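Local coordinates for putative extracellular solute-binding protein (Bordetella bronchiseptica, PDB 4P56) that binds (R)- and (S)-mandelate and probably delivers such aromatic hydroxy acids to a TRAP-type membrane transporter as its periplasmic solute-binding component, at residues D245-L250 with T257-S262. Residues are numbered along the deposited sequence; the frame is centred on the assembly and turned at random.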
loop_
_atom_site.group_PDB
_atom_site.type_symbol
_atom_site.label_atom_id
_atom_site.label_comp_id
_atom_site.label_asym_id
_atom_site.label_seq_id
_atom_site.Cartn_x
_atom_site.Cartn_y
_atom_site.Cartn_z
ATOM N N ASP A 245 -19.811 13.142 -7.985
ATOM C CA ASP A 245 -21.260 13.257 -8.179
ATOM C C ASP A 245 -22.023 12.369 -7.184
ATOM O O ASP A 245 -23.035 12.786 -6.606
ATOM C CB ASP A 245 -21.608 12.911 -9.618
ATOM C CG ASP A 245 -21.129 13.987 -10.597
ATOM O OD1 ASP A 245 -21.045 15.153 -10.159
ATOM O OD2 ASP A 245 -20.832 13.675 -11.777
ATOM N N ALA A 246 -21.500 11.172 -6.944
ATOM C CA ALA A 246 -22.111 10.259 -5.967
ATOM C C ALA A 246 -22.075 10.863 -4.563
ATOM O O ALA A 246 -23.070 10.856 -3.837
ATOM C CB ALA A 246 -21.400 8.943 -5.986
ATOM N N PHE A 247 -20.925 11.392 -4.169
ATOM C CA PHE A 247 -20.831 12.036 -2.869
ATOM C C PHE A 247 -21.855 13.167 -2.784
ATOM O O PHE A 247 -22.454 13.384 -1.734
ATOM C CB PHE A 247 -19.411 12.559 -2.664
ATOM C CG PHE A 247 -19.156 13.155 -1.313
ATOM C CD1 PHE A 247 -18.798 12.350 -0.235
ATOM C CD2 PHE A 247 -19.210 14.523 -1.133
ATOM C CE1 PHE A 247 -18.529 12.907 1.005
ATOM C CE2 PHE A 247 -18.947 15.084 0.101
ATOM C CZ PHE A 247 -18.588 14.288 1.162
ATOM N N ALA A 248 -22.059 13.883 -3.886
ATOM C CA ALA A 248 -22.992 15.007 -3.889
ATOM C C ALA A 248 -24.437 14.564 -3.717
ATOM O O ALA A 248 -25.306 15.395 -3.409
ATOM C CB ALA A 248 -22.846 15.842 -5.184
ATOM N N ARG A 249 -24.709 13.273 -3.925
ATOM C CA ARG A 249 -26.069 12.738 -3.784
ATOM C C ARG A 249 -26.438 12.500 -2.320
ATOM O O ARG A 249 -27.597 12.273 -2.013
ATOM C CB ARG A 249 -26.241 11.379 -4.497
ATOM C CG ARG A 249 -26.291 11.365 -6.030
ATOM C CD ARG A 249 -26.052 9.915 -6.551
ATOM N NE ARG A 249 -27.163 8.998 -6.253
ATOM C CZ ARG A 249 -27.091 7.662 -6.275
ATOM N NH1 ARG A 249 -25.952 7.034 -6.561
ATOM N NH2 ARG A 249 -28.168 6.935 -6.006
ATOM N N LEU A 250 -25.453 12.482 -1.430
ATOM C CA LEU A 250 -25.738 12.264 -0.016
ATOM C C LEU A 250 -26.191 13.570 0.629
ATOM O O LEU A 250 -25.830 14.657 0.164
ATOM C CB LEU A 250 -24.478 11.769 0.707
ATOM C CG LEU A 250 -24.143 10.274 0.753
ATOM C CD1 LEU A 250 -24.132 9.648 -0.610
ATOM C CD2 LEU A 250 -22.795 10.080 1.434
ATOM N N THR A 257 -20.803 12.579 7.916
ATOM C CA THR A 257 -20.611 11.261 8.523
ATOM C C THR A 257 -19.612 10.405 7.738
ATOM O O THR A 257 -18.691 9.837 8.319
ATOM C CB THR A 257 -21.968 10.510 8.684
ATOM O OG1 THR A 257 -22.759 11.224 9.617
ATOM C CG2 THR A 257 -21.766 9.082 9.188
ATOM N N LEU A 258 -19.773 10.333 6.419
ATOM C CA LEU A 258 -18.870 9.537 5.618
ATOM C C LEU A 258 -17.438 10.051 5.777
ATOM O O LEU A 258 -16.493 9.278 5.936
ATOM C CB LEU A 258 -19.276 9.546 4.147
ATOM C CG LEU A 258 -18.338 8.771 3.212
ATOM C CD1 LEU A 258 -18.195 7.336 3.661
ATOM C CD2 LEU A 258 -18.822 8.839 1.772
ATOM N N VAL A 259 -17.280 11.370 5.746
ATOM C CA VAL A 259 -15.973 11.958 5.975
ATOM C C VAL A 259 -15.413 11.632 7.369
ATOM O O VAL A 259 -14.234 11.318 7.507
ATOM C CB VAL A 259 -16.008 13.468 5.711
ATOM C CG1 VAL A 259 -14.667 14.133 6.066
ATOM C CG2 VAL A 259 -16.332 13.702 4.259
ATOM N N ARG A 260 -16.255 11.680 8.395
ATOM C CA ARG A 260 -15.811 11.374 9.762
ATOM C C ARG A 260 -15.357 9.912 9.904
ATOM O O ARG A 260 -14.465 9.589 10.696
ATOM C CB ARG A 260 -16.962 11.688 10.698
ATOM C CG ARG A 260 -16.772 11.395 12.149
ATOM C CD ARG A 260 -17.909 12.091 12.939
ATOM N NE ARG A 260 -19.214 11.463 12.730
ATOM C CZ ARG A 260 -20.280 12.038 12.157
ATOM N NH1 ARG A 260 -20.248 13.285 11.698
ATOM N NH2 ARG A 260 -21.404 11.345 12.033
ATOM N N LEU A 261 -15.977 9.038 9.125
ATOM C CA LEU A 261 -15.639 7.617 9.111
ATOM C C LEU A 261 -14.487 7.341 8.147
ATOM O O LEU A 261 -14.027 6.213 8.012
ATOM C CB LEU A 261 -16.860 6.794 8.711
ATOM C CG LEU A 261 -17.953 6.734 9.780
ATOM C CD1 LEU A 261 -19.203 6.024 9.263
ATOM C CD2 LEU A 261 -17.423 6.048 11.076
ATOM N N SER A 262 -14.005 8.381 7.473
ATOM C CA SER A 262 -12.898 8.198 6.535
ATOM C C SER A 262 -11.612 8.741 7.152
ATOM O O SER A 262 -11.452 8.707 8.370
ATOM C CB SER A 262 -13.237 8.876 5.198
ATOM O OG SER A 262 -14.369 8.242 4.580
#
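Phe-247 reaches from the short helix 244-248 to the side of helix 252-260, where Leu-258 and Val-259 receive the rim of its ring. With CG anti to the backbone N (chi1 -176°), the benzyl group spans the distance between backbones whose nearest CA atoms, those of Phe-247 and Leu-258, lie 9.1 Å apart; a long, flat side chain suits that span. Two methyls meet the ring near its own plane: CD2 of Leu-258 lies 4.0 Å from CD1 of Phe-247, and CG2 of Val-259 lies 3.9 Å from CZ of the same ring, with CE1 between them touching both. The ring also makes a cation-pi interaction with Arg-139 of strand 139-145, which Val-259 touches too. Compact and beta-branched, Val-259 sets CG2 against the end of the ring from a more exposed position. The longer Leu-258, which like Leu-250 points toward the other segment, uses CD2 a second time, 4.2 Å from CD2 of Leu-250, and it also rests on Ile-53 of helix 40-56. Just past the helix end, Ser-262 OG donates to the carbonyl O of Leu-258 at 2.7 Å, from above the carbonyl plane. The two short consecutive helices thus pack through apolar side chains, none of which lines the mandelate pocket, joined by dispersion and by the burial of hydrocarbon, which depend on close fit more than on precise direction.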